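Local coordinates for Non-fluorescent flavoprotein (Photobacterium phosphoreum, PDB 1FVP), which binds two FMN cofactors per subunit, each carrying a covalently attached myristate, in a homodimeric member of the bacterial luciferase family, at residues A[98-101]-A[102-105]; A[111-114]-A[115-119]; A[207-210]-A[211-215]. All blocks are in the same frame, centred on the assembly; numbering follows the deposited sequence.

Interaction 1 (A[98-101]-A[102-105]); sequences DINE and ERLK
The guanidinium of Arg103 has the CA of Asn100 over one face, displaced toward the rim, and the backbone N of Asp98 at its edge, in plane. Asp98 O approaches it obliquely, with Arg103 NE 2.8 Å from Asp98 O. The Asn100 amide plane is turned 57° from the guanidinium, so the two groups do not stack, and Asn100 OD1 stays 3.9 Å from Arg103 NH1. The arginine chain, bent at chi3, runs back past Asp98, with Arg103 CB 3.3 Å from Asp98 CB.

The Asp98 carboxylate takes another direction: its OD1 lies 3.8 Å from Glu102 OE1, and the two planes are 46° apart. This pairing of like charges could raise the proton affinity of one of them, though the nearby Arg103 guanidinium would partly offset this. Asn100 and Leu104, four residues apart, run side by side in the same direction, with Asn100 ND2 3.5 Å from Leu104 CD1.

Backbone bonds mark a weakly bonded first turn of the helix. Arg103 N donates to Ile99 O over 3.0 Å, nearly straight at the hydrogen (170°), while Glu101 O accepts from both Leu104 N and Lys105 N.

Ser171 OG bonds to Asn100 N. Phe191 touches Asn100, Arg103 and Leu104, and helix 178-190 adds Leu187 against Asn100, so this start of helix 100-116, between strands 92-94 and 126-134 of a beta-alpha-beta unit, packs beside helix 178-190.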
loop_
_atom_site.group_PDB
_atom_site.type_symbol
_atom_site.label_atom_id
_atom_site.label_comp_id
_atom_site.label_asym_id
_atom_site.label_seq_id
_atom_site.Cartn_x
_atom_site.Cartn_y
_atom_site.Cartn_z
ATOM N N ASP A 98 -17.807 -9.298 2.091
ATOM C CA ASP A 98 -18.889 -8.724 2.891
ATOM C C ASP A 98 -20.171 -8.824 2.085
ATOM O O ASP A 98 -20.243 -8.162 1.040
ATOM C CB ASP A 98 -18.517 -7.297 3.308
ATOM C CG ASP A 98 -18.002 -7.351 4.747
ATOM O OD1 ASP A 98 -18.282 -8.359 5.424
ATOM O OD2 ASP A 98 -17.330 -6.394 5.177
ATOM N N ILE A 99 -21.101 -9.631 2.569
ATOM C CA ILE A 99 -22.387 -9.726 1.824
ATOM C C ILE A 99 -22.784 -8.264 1.636
ATOM O O ILE A 99 -22.892 -7.525 2.635
ATOM C CB ILE A 99 -23.413 -10.550 2.647
ATOM C CG1 ILE A 99 -23.163 -12.067 2.437
ATOM C CG2 ILE A 99 -24.889 -10.200 2.341
ATOM C CD1 ILE A 99 -23.676 -12.897 3.658
ATOM N N ASN A 100 -22.968 -7.831 0.420
ATOM C CA ASN A 100 -23.339 -6.444 0.098
ATOM C C ASN A 100 -24.269 -5.816 1.126
ATOM O O ASN A 100 -24.269 -4.604 1.383
ATOM C CB ASN A 100 -23.918 -6.461 -1.314
ATOM C CG ASN A 100 -23.837 -5.065 -1.885
ATOM O OD1 ASN A 100 -22.858 -4.733 -2.549
ATOM N ND2 ASN A 100 -24.879 -4.309 -1.573
ATOM N N GLU A 101 -25.113 -6.636 1.714
ATOM C CA GLU A 101 -26.081 -6.211 2.724
ATOM C C GLU A 101 -25.319 -5.612 3.902
ATOM O O GLU A 101 -25.300 -4.392 4.082
ATOM C CB GLU A 101 -26.903 -7.382 3.235
ATOM C CG GLU A 101 -28.402 -7.153 3.410
ATOM C CD GLU A 101 -29.196 -8.418 3.629
ATOM O OE1 GLU A 101 -28.990 -9.134 4.602
ATOM O OE2 GLU A 101 -30.020 -8.573 2.700
ATOM N N GLU A 102 -24.698 -6.489 4.669
ATOM C CA GLU A 102 -23.906 -6.157 5.841
ATOM C C GLU A 102 -22.853 -5.101 5.546
ATOM O O GLU A 102 -22.616 -4.199 6.376
ATOM C CB GLU A 102 -23.181 -7.362 6.426
ATOM C CG GLU A 102 -22.168 -7.080 7.540
ATOM C CD GLU A 102 -21.506 -8.337 8.034
ATOM O OE1 GLU A 102 -21.409 -9.328 7.316
ATOM O OE2 GLU A 102 -21.073 -8.292 9.207
ATOM N N ARG A 103 -22.215 -5.144 4.404
ATOM C CA ARG A 103 -21.193 -4.117 4.122
ATOM C C ARG A 103 -21.900 -2.789 3.912
ATOM O O ARG A 103 -21.194 -1.758 3.904
ATOM C CB ARG A 103 -20.255 -4.482 2.990
ATOM C CG ARG A 103 -20.520 -3.892 1.636
ATOM C CD ARG A 103 -19.412 -4.174 0.695
ATOM N NE ARG A 103 -19.137 -5.595 0.547
ATOM C CZ ARG A 103 -18.989 -6.118 -0.685
ATOM N NH1 ARG A 103 -19.112 -5.427 -1.809
ATOM N NH2 ARG A 103 -18.675 -7.423 -0.769
ATOM N N LEU A 104 -23.208 -2.807 3.749
ATOM C CA LEU A 104 -23.977 -1.559 3.541
ATOM C C LEU A 104 -24.335 -0.958 4.894
ATOM O O LEU A 104 -24.417 0.274 5.018
ATOM C CB LEU A 104 -25.125 -1.777 2.590
ATOM C CG LEU A 104 -25.014 -1.098 1.237
ATOM C CD1 LEU A 104 -26.084 -1.618 0.272
ATOM C CD2 LEU A 104 -25.187 0.384 1.494
ATOM N N LYS A 105 -24.497 -1.843 5.852
ATOM C CA LYS A 105 -24.764 -1.464 7.233
ATOM C C LYS A 105 -23.569 -0.675 7.792
ATOM O O LYS A 105 -23.747 0.077 8.780
ATOM C CB LYS A 105 -24.931 -2.682 8.135
ATOM C CG LYS A 105 -26.052 -3.613 7.688
ATOM C CD LYS A 105 -25.961 -4.960 8.391
ATOM C CE LYS A 105 -26.702 -4.994 9.712
ATOM N NZ LYS A 105 -27.308 -6.349 9.897
#

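Interaction 2 (A[111-114]-A[115-119]); sequences NASA and SKYNK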
loop_
_atom_site.group_PDB
_atom_site.type_symbol
_atom_site.label_atom_id
_atom_site.label_comp_id
_atom_site.label_asym_id
_atom_site.label_seq_id
_atom_site.Cartn_x
_atom_site.Cartn_y
_atom_site.Cartn_z
ATOM N N ASN A 111 -22.161 7.265 8.454
ATOM C CA ASN A 111 -22.852 8.525 8.029
ATOM C C ASN A 111 -23.369 9.120 9.329
ATOM O O ASN A 111 -23.469 10.336 9.469
ATOM C CB ASN A 111 -23.775 8.198 6.882
ATOM C CG ASN A 111 -22.948 8.171 5.600
ATOM O OD1 ASN A 111 -21.734 8.397 5.707
ATOM N ND2 ASN A 111 -23.650 7.907 4.510
ATOM N N ALA A 112 -23.609 8.153 10.196
ATOM C CA ALA A 112 -24.127 8.356 11.538
ATOM C C ALA A 112 -23.022 8.876 12.462
ATOM O O ALA A 112 -23.321 9.765 13.292
ATOM C CB ALA A 112 -24.754 7.072 12.056
ATOM N N SER A 113 -21.834 8.319 12.290
ATOM C CA SER A 113 -20.700 8.754 13.122
ATOM C C SER A 113 -20.319 10.139 12.613
ATOM O O SER A 113 -20.287 11.098 13.404
ATOM C CB SER A 113 -19.545 7.798 13.162
ATOM O OG SER A 113 -19.796 6.726 14.045
ATOM N N ALA A 114 -20.063 10.225 11.323
ATOM C CA ALA A 114 -19.698 11.524 10.714
ATOM C C ALA A 114 -20.579 12.600 11.354
ATOM O O ALA A 114 -20.073 13.650 11.785
ATOM C CB ALA A 114 -19.886 11.483 9.218
ATOM N N SER A 115 -21.869 12.287 11.422
ATOM C CA SER A 115 -22.843 13.205 12.033
ATOM C C SER A 115 -22.349 13.628 13.424
ATOM O O SER A 115 -22.046 14.789 13.676
ATOM C CB SER A 115 -24.229 12.581 12.158
ATOM O OG SER A 115 -25.160 13.545 12.634
ATOM N N LYS A 116 -22.299 12.641 14.278
ATOM C CA LYS A 116 -21.889 12.700 15.672
ATOM C C LYS A 116 -20.761 13.687 15.894
ATOM O O LYS A 116 -20.984 14.748 16.511
ATOM C CB LYS A 116 -21.530 11.317 16.206
ATOM C CG LYS A 116 -20.719 11.314 17.490
ATOM C CD LYS A 116 -21.014 10.109 18.344
ATOM C CE LYS A 116 -20.803 8.789 17.653
ATOM N NZ LYS A 116 -19.810 8.009 18.464
ATOM N N TYR A 117 -19.573 13.393 15.412
ATOM C CA TYR A 117 -18.391 14.256 15.554
ATOM C C TYR A 117 -18.561 15.532 14.733
ATOM O O TYR A 117 -17.611 16.281 14.449
ATOM C CB TYR A 117 -17.150 13.434 15.168
ATOM C CG TYR A 117 -16.962 12.109 15.870
ATOM C CD1 TYR A 117 -16.419 12.029 17.156
ATOM C CD2 TYR A 117 -17.303 10.896 15.274
ATOM C CE1 TYR A 117 -16.223 10.822 17.811
ATOM C CE2 TYR A 117 -17.121 9.681 15.912
ATOM C CZ TYR A 117 -16.578 9.633 17.183
ATOM O OH TYR A 117 -16.404 8.420 17.798
ATOM N N ASN A 118 -19.788 15.804 14.342
ATOM C CA ASN A 118 -20.198 16.955 13.535
ATOM C C ASN A 118 -19.164 17.214 12.432
ATOM O O ASN A 118 -18.858 18.389 12.171
ATOM C CB ASN A 118 -20.530 18.180 14.382
ATOM C CG ASN A 118 -22.010 18.438 14.604
ATOM O OD1 ASN A 118 -22.726 17.734 15.343
ATOM N ND2 ASN A 118 -22.533 19.492 13.953
ATOM N N LYS A 119 -18.688 16.145 11.830
ATOM C CA LYS A 119 -17.698 16.139 10.747
ATOM C C LYS A 119 -18.367 16.374 9.400
ATOM O O LYS A 119 -19.562 16.011 9.306
ATOM C CB LYS A 119 -16.983 14.787 10.669
ATOM C CG LYS A 119 -15.819 14.770 9.675
ATOM C CD LYS A 119 -14.763 15.799 10.055
ATOM C CE LYS A 119 -14.047 15.439 11.338
ATOM N NZ LYS A 119 -12.729 16.118 11.411
#
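A Schellman motif ends helix 100-116, and its outer bond runs from Lys119 N to Ala114 O over 2.9 Å, with an angle of 149° at the hydrogen. Asn118 is the C-prime residue, its positive phi (40°) turning the chain out of the helix; the inner bond, Asn118 N to Ser115 O, is weak and rests on less certain atom positions. Lys119 CB also lies 3.5 Å from Ala114 O, beside the outer bond.

The preceding turns keep the i to i+4 pattern. Lys116 N reaches Ala112 O over 3.2 Å in an almost straight bond. Tyr117 is where the backbone departs from helical angles, yet its N still bonds to Ser113 O over 3.1 Å.

The first torsion of Tyr117 (chi1 -53°) sets CG beside the backbone N, and the ring runs back toward Ser113, where Tyr117 CE2 comes 4.1 Å from Ser113 CB. Lys116 CG sits over the centre of one ring face, 4.0 Å above the plane of Tyr117, and the lysine chain then bends so that Lys116 NZ makes a weak bond of 3.5 Å to Tyr117 OH. On helix 80-87, Asp83 accepts from both Ser113 OG and Tyr117 OH, and forms a long, weak ion pair with Lys116 NZ.

Interaction 3 (A[207-210]-A[211-215]); sequences QNKK and KSVMI
Asn208 and Lys211 run side by side and point the same way, and so do two further pairs, Lys209 with Val213 and Lys210 with Met214. In the first, Lys211 leaves the backbone extended and then bends at chi3 (59°) and chi4 (71°), which brings its CE to 3.1 Å from Asn208 OD1 and its NZ to 3.3 Å from the same oxygen. The other two pairs meet through nonpolar parts: Lys209 CG stands 4.1 Å from Val213 CG2, and Lys210 CG stands 4.2 Å from Met214 SD.

Backbone bonds between residues four apart run beneath these pairs along the first turns of helix 207-227. Lys211 N donates to Gln207 O over 2.8 Å with 162° at the hydrogen, and Val213 N donates to Lys209 O over 2.8 Å. Asn208 O accepts from Ser212 N, and the Ser212 hydroxyl adds a weak bond to the same oxygen, OG to O 3.2 Å.

Val213 also touches Met204, and its side chain lies about 5 Å from a bound FMN that carries a myristate. Lys210 NZ also has a long, weak ion pair to Glu202. Lys209 and Lys210 thus act in two ways: their methylene chains pack against neighbours one turn on, while their ammonium groups turn to polar partners on other parts of the fold, Lys210 NZ held by a hydrogen bond to Thr31 OG1 on helix 23-38 and Lys209 NZ in a long, weak ion pair with Glu144.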
loop_
_atom_site.group_PDB
_atom_site.type_symbol
_atom_site.label_atom_id
_atom_site.label_comp_id
_atom_site.label_asym_id
_atom_site.label_seq_id
_atom_site.Cartn_x
_atom_site.Cartn_y
_atom_site.Cartn_z
ATOM N N GLN A 207 -6.028 -16.114 -19.309
ATOM C CA GLN A 207 -5.326 -14.839 -19.451
ATOM C C GLN A 207 -5.909 -14.010 -20.571
ATOM O O GLN A 207 -6.425 -12.908 -20.271
ATOM C CB GLN A 207 -3.820 -14.951 -19.489
ATOM C CG GLN A 207 -3.170 -14.443 -18.212
ATOM C CD GLN A 207 -3.622 -15.172 -16.977
ATOM O OE1 GLN A 207 -3.112 -16.220 -16.589
ATOM N NE2 GLN A 207 -4.629 -14.635 -16.298
ATOM N N ASN A 208 -5.919 -14.467 -21.801
ATOM C CA ASN A 208 -6.463 -13.700 -22.929
ATOM C C ASN A 208 -7.837 -13.112 -22.648
ATOM O O ASN A 208 -8.079 -12.005 -23.190
ATOM C CB ASN A 208 -6.406 -14.438 -24.268
ATOM C CG ASN A 208 -5.094 -14.011 -24.941
ATOM O OD1 ASN A 208 -5.000 -12.872 -25.440
ATOM N ND2 ASN A 208 -4.145 -14.942 -24.867
ATOM N N LYS A 209 -8.645 -13.821 -21.885
ATOM C CA LYS A 209 -9.979 -13.269 -21.570
ATOM C C LYS A 209 -9.653 -11.958 -20.835
ATOM O O LYS A 209 -9.906 -10.903 -21.410
ATOM C CB LYS A 209 -10.872 -14.042 -20.644
ATOM C CG LYS A 209 -12.356 -13.767 -20.816
ATOM C CD LYS A 209 -13.178 -14.929 -20.270
ATOM C CE LYS A 209 -12.874 -15.305 -18.843
ATOM N NZ LYS A 209 -13.641 -16.504 -18.387
ATOM N N LYS A 210 -9.077 -12.185 -19.666
ATOM C CA LYS A 210 -8.656 -11.138 -18.720
ATOM C C LYS A 210 -8.001 -9.944 -19.396
ATOM O O LYS A 210 -8.450 -8.795 -19.146
ATOM C CB LYS A 210 -7.828 -11.675 -17.569
ATOM C CG LYS A 210 -6.962 -10.626 -16.879
ATOM C CD LYS A 210 -6.375 -11.152 -15.580
ATOM C CE LYS A 210 -4.972 -11.708 -15.727
ATOM N NZ LYS A 210 -4.676 -12.607 -14.570
ATOM N N LYS A 211 -7.007 -10.168 -20.238
ATOM C CA LYS A 211 -6.374 -9.024 -20.927
ATOM C C LYS A 211 -7.438 -8.315 -21.756
ATOM O O LYS A 211 -7.382 -7.089 -21.884
ATOM C CB LYS A 211 -5.178 -9.391 -21.786
ATOM C CG LYS A 211 -4.736 -8.316 -22.766
ATOM C CD LYS A 211 -3.747 -8.797 -23.805
ATOM C CE LYS A 211 -4.276 -9.932 -24.645
ATOM N NZ LYS A 211 -5.350 -9.556 -25.610
ATOM N N SER A 212 -8.394 -9.049 -22.288
ATOM C CA SER A 212 -9.447 -8.455 -23.127
ATOM C C SER A 212 -10.534 -7.752 -22.358
ATOM O O SER A 212 -11.079 -6.744 -22.858
ATOM C CB SER A 212 -9.991 -9.466 -24.124
ATOM O OG SER A 212 -8.960 -9.629 -25.108
ATOM N N VAL A 213 -10.839 -8.272 -21.184
ATOM C CA VAL A 213 -11.851 -7.671 -20.313
ATOM C C VAL A 213 -11.230 -6.437 -19.631
ATOM O O VAL A 213 -11.984 -5.685 -19.005
ATOM C CB VAL A 213 -12.369 -8.620 -19.226
ATOM C CG1 VAL A 213 -13.895 -8.642 -19.225
ATOM C CG2 VAL A 213 -11.763 -9.994 -19.249
ATOM N N MET A 214 -9.916 -6.296 -19.732
ATOM C CA MET A 214 -9.230 -5.163 -19.093
ATOM C C MET A 214 -9.093 -3.991 -20.050
ATOM O O MET A 214 -9.616 -2.905 -19.755
ATOM C CB MET A 214 -7.912 -5.549 -18.440
ATOM C CG MET A 214 -8.169 -6.060 -17.035
ATOM S SD MET A 214 -6.562 -6.521 -16.318
ATOM C CE MET A 214 -5.890 -4.908 -15.918
ATOM N N ILE A 215 -8.429 -4.213 -21.168
ATOM C CA ILE A 215 -8.276 -3.098 -22.118
ATOM C C ILE A 215 -9.603 -2.720 -22.747
ATOM O O ILE A 215 -9.620 -1.648 -23.387
ATOM C CB ILE A 215 -7.066 -3.272 -23.071
ATOM C CG1 ILE A 215 -7.493 -3.506 -24.543
ATOM C CG2 ILE A 215 -6.051 -4.347 -22.599
ATOM C CD1 ILE A 215 -6.923 -2.377 -25.478
#

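From the N terminus, the three contacts come strictly in series; none nests in or crosses another, and none closes a loop, since each joins two segments that follow one another without a gap. Interactions 1 and 2 lie toward the two ends of helix 100-116, their centres 20 Å apart and their nearest atoms about 7 Å apart. The first faces helix 178-190 and the second helix 80-87, so one helix of the beta-alpha-beta unit is flanked at both ends. Interaction 3 comes much later, at the start of helix 207-227, packed against helix 23-38. It lies across the chain's centre from both others, its centre 29 Å from that of interaction 1 and 42 Å from that of interaction 2.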